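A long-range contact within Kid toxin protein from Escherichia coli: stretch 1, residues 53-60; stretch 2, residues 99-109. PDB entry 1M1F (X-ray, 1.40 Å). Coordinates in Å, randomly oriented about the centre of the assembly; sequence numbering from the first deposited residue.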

ATOM      1  N   ARG A  53      18.736  14.034   0.013  1.00 20.62           N
ATOM      2  CA  ARG A  53      18.009  14.776  -0.989  1.00 18.94           C
ATOM      3  C   ARG A  53      16.982  13.845  -1.596  1.00 16.33           C
ATOM      4  O   ARG A  53      17.199  12.638  -1.674  1.00 16.12           O
ATOM      5  CB  ARG A  53      18.959  15.236  -2.087  1.00 19.55           C
ATOM      6  CG  ARG A  53      20.129  16.047  -1.579  1.00 22.01           C
ATOM      7  CD  ARG A  53      19.760  17.472  -1.258  1.00 24.52           C
ATOM      8  NE  ARG A  53      19.102  18.114  -2.392  1.00 26.98           N
ATOM      9  CZ  ARG A  53      19.717  18.872  -3.300  1.00 29.08           C
ATOM     10  NH1 ARG A  53      21.022  19.117  -3.214  1.00 30.04           N
ATOM     11  NH2 ARG A  53      19.018  19.397  -4.297  1.00 30.02           N
ATOM     12  N   THR A  54      15.871  14.412  -2.039  1.00 13.31           N
ATOM     13  CA  THR A  54      14.844  13.639  -2.705  1.00 11.67           C
ATOM     14  C   THR A  54      15.434  12.958  -3.929  1.00 10.84           C
ATOM     15  O   THR A  54      16.162  13.578  -4.707  1.00 10.94           O
ATOM     16  CB  THR A  54      13.707  14.564  -3.109  1.00 11.29           C
ATOM     17  OG1 THR A  54      13.051  15.033  -1.926  1.00 10.98           O
ATOM     18  CG2 THR A  54      12.639  13.811  -3.886  1.00 11.96           C
ATOM     19  N   ALA A  55      15.136  11.681  -4.100  1.00  9.67           N
ATOM     20  CA  ALA A  55      15.660  10.930  -5.223  1.00  9.41           C
ATOM     21  C   ALA A  55      14.754   9.730  -5.449  1.00  9.20           C
ATOM     22  O   ALA A  55      14.536   8.927  -4.542  1.00  9.50           O
ATOM     23  CB  ALA A  55      17.074  10.489  -4.935  1.00  9.54           C
ATOM     24  N   GLY A  56      14.204   9.616  -6.646  1.00  9.16           N
ATOM     25  CA  GLY A  56      13.318   8.513  -6.961  1.00  9.41           C
ATOM     26  C   GLY A  56      12.122   8.509  -6.031  1.00  8.87           C
ATOM     27  O   GLY A  56      11.497   9.538  -5.828  1.00  9.75           O
ATOM     28  N   PHE A  57      11.807   7.357  -5.447  1.00  7.96           N
ATOM     29  CA  PHE A  57      10.644   7.240  -4.549  1.00  7.71           C
ATOM     30  C   PHE A  57      10.868   7.807  -3.152  1.00  7.72           C
ATOM     31  O   PHE A  57       9.935   7.867  -2.354  1.00  8.42           O
ATOM     32  CB  PHE A  57      10.189   5.783  -4.452  1.00  7.74           C
ATOM     33  CG  PHE A  57       9.547   5.271  -5.714  1.00  7.49           C
ATOM     34  CD1 PHE A  57       8.303   5.718  -6.115  1.00  8.79           C
ATOM     35  CD2 PHE A  57      10.192   4.339  -6.497  1.00  7.74           C
ATOM     36  CE1 PHE A  57       7.720   5.241  -7.264  1.00  9.49           C
ATOM     37  CE2 PHE A  57       9.610   3.867  -7.651  1.00  8.83           C
ATOM     38  CZ  PHE A  57       8.380   4.317  -8.030  1.00  9.40           C
ATOM     39  N   ALA A  58      12.087   8.233  -2.849  1.00  7.85           N
ATOM     40  CA  ALA A  58      12.408   8.768  -1.533  1.00  8.42           C
ATOM     41  C   ALA A  58      12.282  10.289  -1.509  1.00  8.49           C
ATOM     42  O   ALA A  58      13.024  10.991  -2.193  1.00 10.60           O
ATOM     43  CB  ALA A  58      13.801   8.342  -1.135  1.00  8.98           C
ATOM     44  N   VAL A  59      11.331  10.798  -0.737  1.00  7.60           N
ATOM     45  CA  VAL A  59      11.087  12.227  -0.633  1.00  7.97           C
ATOM     46  C   VAL A  59      11.608  12.746   0.688  1.00  7.84           C
ATOM     47  O   VAL A  59      11.192  12.297   1.749  1.00  8.05           O
ATOM     48  CB  VAL A  59       9.583  12.523  -0.752  1.00  8.38           C
ATOM     49  CG1 VAL A  59       9.312  13.990  -0.493  1.00  9.05           C
ATOM     50  CG2 VAL A  59       9.073  12.106  -2.122  1.00  8.73           C
ATOM     51  N   SER A  60      12.526  13.696   0.614  1.00  7.86           N
ATOM     52  CA  SER A  60      13.166  14.219   1.803  1.00  8.44           C
ATOM     53  C   SER A  60      12.246  15.096   2.651  1.00  8.80           C
ATOM     54  O   SER A  60      11.452  15.880   2.124  1.00  9.21           O
ATOM     55  CB  SER A  60      14.410  15.019   1.402  1.00  8.97           C
ATOM     56  OG  SER A  60      15.005  15.595   2.548  1.00 10.92           O
ATOM     57  N   ASN A  99       1.981  16.590  -1.411  1.00  7.87           N
ATOM     58  CA  ASN A  99       1.730  16.537  -2.842  1.00  8.55           C
ATOM     59  C   ASN A  99       2.866  15.851  -3.599  1.00  8.34           C
ATOM     60  O   ASN A  99       2.627  15.156  -4.584  1.00  8.44           O
ATOM     61  CB  ASN A  99       1.428  17.925  -3.385  1.00  9.10           C
ATOM     62  CG  ASN A  99       0.114  18.474  -2.851  1.00 10.03           C
ATOM     63  OD1 ASN A  99      -0.811  17.720  -2.531  1.00 12.40           O
ATOM     64  ND2 ASN A  99       0.019  19.803  -2.764  1.00 12.98           N
ATOM     65  N   GLU A 100       4.101  16.035  -3.153  1.00  8.21           N
ATOM     66  CA  GLU A 100       5.220  15.334  -3.778  1.00  8.44           C
ATOM     67  C   GLU A 100       5.068  13.814  -3.582  1.00  7.29           C
ATOM     68  O   GLU A 100       5.318  13.020  -4.502  1.00  7.52           O
ATOM     69  CB  GLU A 100       6.562  15.824  -3.221  1.00  9.21           C
ATOM     70  CG  GLU A 100       7.718  15.472  -4.136  1.00 13.42           C
ATOM     71  CD  GLU A 100       8.999  16.224  -3.847  1.00 17.14           C
ATOM     72  OE1 GLU A 100       9.941  16.056  -4.655  1.00 21.80           O
ATOM     73  OE2 GLU A 100       9.065  16.976  -2.861  1.00 18.21           O
ATOM     74  N   VAL A 101       4.654  13.410  -2.379  1.00  6.66           N
ATOM     75  CA  VAL A 101       4.414  12.002  -2.062  1.00  6.40           C
ATOM     76  C   VAL A 101       3.283  11.428  -2.929  1.00  6.60           C
ATOM     77  O   VAL A 101       3.415  10.347  -3.514  1.00  6.56           O
ATOM     78  CB  VAL A 101       4.135  11.848  -0.555  1.00  6.46           C
ATOM     79  CG1 VAL A 101       3.620  10.465  -0.206  1.00  7.07           C
ATOM     80  CG2 VAL A 101       5.400  12.142   0.220  1.00  6.62           C
ATOM     81  N   LEU A 102       2.176  12.149  -3.024  1.00  6.54           N
ATOM     82  CA  LEU A 102       1.068  11.722  -3.875  1.00  6.97           C
ATOM     83  C   LEU A 102       1.522  11.580  -5.331  1.00  7.25           C
ATOM     84  O   LEU A 102       1.107  10.654  -6.026  1.00  7.41           O
ATOM     85  CB  LEU A 102      -0.114  12.682  -3.766  1.00  7.44           C
ATOM     86  CG  LEU A 102      -0.822  12.743  -2.416  1.00  8.14           C
ATOM     87  CD1 LEU A 102      -1.852  13.851  -2.472  1.00  9.20           C
ATOM     88  CD2 LEU A 102      -1.476  11.422  -2.032  1.00  8.29           C
ATOM     89  N   GLY A 103       2.366  12.495  -5.796  1.00  7.47           N
ATOM     90  CA  GLY A 103       2.905  12.419  -7.140  1.00  7.63           C
ATOM     91  C   GLY A 103       3.690  11.143  -7.375  1.00  7.65           C
ATOM     92  O   GLY A 103       3.557  10.513  -8.423  1.00  8.26           O
ATOM     93  N   ARG A 104       4.529  10.760  -6.417  1.00  7.94           N
ATOM     94  CA  ARG A 104       5.301   9.524  -6.557  1.00  8.29           C
ATOM     95  C   ARG A 104       4.360   8.318  -6.590  1.00  7.43           C
ATOM     96  O   ARG A 104       4.512   7.438  -7.424  1.00  7.01           O
ATOM     97  CB  ARG A 104       6.308   9.329  -5.415  1.00  9.12           C
ATOM     98  CG  ARG A 104       7.516  10.261  -5.341  1.00 13.01           C
ATOM     99  CD  ARG A 104       7.993  10.813  -6.607  1.00 15.88           C
ATOM    100  NE  ARG A 104       9.425  11.091  -6.551  1.00 16.90           N
ATOM    101  CZ  ARG A 104       9.973  12.296  -6.620  1.00 17.06           C
ATOM    102  NH1 ARG A 104       9.222  13.392  -6.711  1.00 17.82           N
ATOM    103  NH2 ARG A 104      11.293  12.399  -6.586  1.00 16.18           N
ATOM    104  N   LEU A 105       3.378   8.283  -5.698  1.00  7.00           N
ATOM    105  CA  LEU A 105       2.451   7.157  -5.656  1.00  7.18           C
ATOM    106  C   LEU A 105       1.623   7.061  -6.934  1.00  6.95           C
ATOM    107  O   LEU A 105       1.270   5.955  -7.378  1.00  7.28           O
ATOM    108  CB  LEU A 105       1.532   7.280  -4.442  1.00  6.98           C
ATOM    109  CG  LEU A 105       2.224   6.949  -3.114  1.00  7.75           C
ATOM    110  CD1 LEU A 105       1.453   7.507  -1.928  1.00  8.73           C
ATOM    111  CD2 LEU A 105       2.406   5.447  -2.952  1.00  9.02           C
ATOM    112  N   SER A 106       1.327   8.207  -7.540  1.00  7.60           N
ATOM    113  CA  SER A 106       0.548   8.241  -8.770  1.00  8.81           C
ATOM    114  C   SER A 106       1.238   7.472  -9.891  1.00  8.62           C
ATOM    115  O   SER A 106       0.574   6.898 -10.755  1.00  9.63           O
ATOM    116  CB  SER A 106       0.289   9.679  -9.218  1.00  9.38           C
ATOM    117  OG  SER A 106      -0.695   9.691 -10.243  1.00 12.59           O
ATOM    118  N   THR A 107       2.563   7.437  -9.880  1.00  8.29           N
ATOM    119  CA  THR A 107       3.290   6.743 -10.936  1.00  8.54           C
ATOM    120  C   THR A 107       3.187   5.235 -10.864  1.00  8.95           C
ATOM    121  O   THR A 107       3.453   4.570 -11.864  1.00 10.08           O
ATOM    122  CB  THR A 107       4.795   7.129 -10.968  1.00  8.31           C
ATOM    123  OG1 THR A 107       5.493   6.617  -9.819  1.00  8.80           O
ATOM    124  CG2 THR A 107       4.997   8.645 -10.999  1.00  9.26           C
ATOM    125  N   ILE A 108       2.810   4.699  -9.705  1.00  9.03           N
ATOM    126  CA  ILE A 108       2.743   3.236  -9.552  1.00  9.84           C
ATOM    127  C   ILE A 108       1.368   2.679  -9.204  1.00 10.27           C
ATOM    128  O   ILE A 108       1.122   1.495  -9.416  1.00 10.75           O
ATOM    129  CB  ILE A 108       3.786   2.712  -8.516  1.00 10.06           C
ATOM    130  CG1 ILE A 108       3.694   3.455  -7.177  1.00 10.10           C
ATOM    131  CG2 ILE A 108       5.180   2.767  -9.095  1.00 10.54           C
ATOM    132  CD1 ILE A 108       4.431   2.761  -6.069  1.00 11.35           C
ATOM    133  N   LEU A 109       0.504   3.485  -8.593  1.00 11.34           N
ATOM    134  CA  LEU A 109      -0.831   3.028  -8.200  1.00 12.63           C
ATOM    135  C   LEU A 109      -1.970   3.469  -9.132  1.00 14.11           C
ATOM    136  O   LEU A 109      -3.138   3.480  -8.717  1.00 15.04           O
ATOM    137  CB  LEU A 109      -1.126   3.514  -6.783  1.00 12.42           C
ATOM    138  CG  LEU A 109      -0.114   3.122  -5.709  1.00 12.75           C
ATOM    139  CD1 LEU A 109      -0.662   3.574  -4.383  1.00 12.89           C
ATOM    140  CD2 LEU A 109       0.223   1.631  -5.681  1.00 12.25           C
TER
HETATM  141  O   HOH W   1      11.634  17.251  -2.171  1.00 16.29           O

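Arg104, Phe57 and Val59 cover the most surface in this contact. Strand 58-60 runs nearly antiparallel to helix 99-106, at 172°, and the two axes come within 9.2 Å. The loop before the strand contributes more than the strand itself, mostly through Phe57.

Arg104 is the centre of the polar part. Its CA-to-CB bond points toward the first stretch, and the side chain reaches the turn there. Two of its nitrogens donate to one acceptor, the backbone O of Gly56. The bond from Arg104 NE to Gly56 O is 2.7 Å long, with an N-H...O angle of 152°. The bond from Arg104 NH2 to Gly56 O is 3.0 Å and more bent, at 134°. The oxygen lies at the edge of the guanidinium, near its plane, where both N-H groups can reach it.

That oxygen belongs to the type II' turn from Ala55 to Ala58. Its ends are joined by backbone hydrogen bonds, Ala55 N to Ala58 O at 2.9 Å and Ala58 N to Ala55 O at 3.1 Å. Gly56 has a positive phi of 59°, which favours glycine.

The guanidinium is also held from its own helix. Arg104 NH1 forms a salt bridge with Glu100 OE1 at 3.4 Å. Glu100 is one helical turn earlier, so its carboxylate can reach the arginine. Water 1 links the same carboxylate to the first stretch. Water 1 donates to Glu100 OE2 at 2.7 Å and is hydrogen-bonded to Thr54 OG1 at 2.6 Å. Ser60 N donates to Thr54 OG1 at 2.9 Å, which ties the loop to the strand.

Phe57 leaves the backbone with its CA-to-CB bond pointing away from the helix stretch, but the end of its side chain comes nearer. Phe57 CZ packs on Ile108 CG2 at 3.7 Å. The ring edge faces polar atoms, with Phe57 CE1 3.7 Å from Thr107 OG1 and 3.9 Å from Arg104 O. These two oxygens are paired with each other: Thr107 OG1 donates to Arg104 O at 2.7 Å.

Val59 is buried and its CA-to-CB bond points toward the helix. Val59 CG2 lies 4.0 Å from Arg104 CG, so the valine packs against the aliphatic part of the arginine. Val59 CB is 4.3 Å from Val101 CG2, a looser apolar contact. Val59 CG1 is 3.8 Å from Glu100 OE2. The valine thus touches three helix residues, two of which also take part in the polar network.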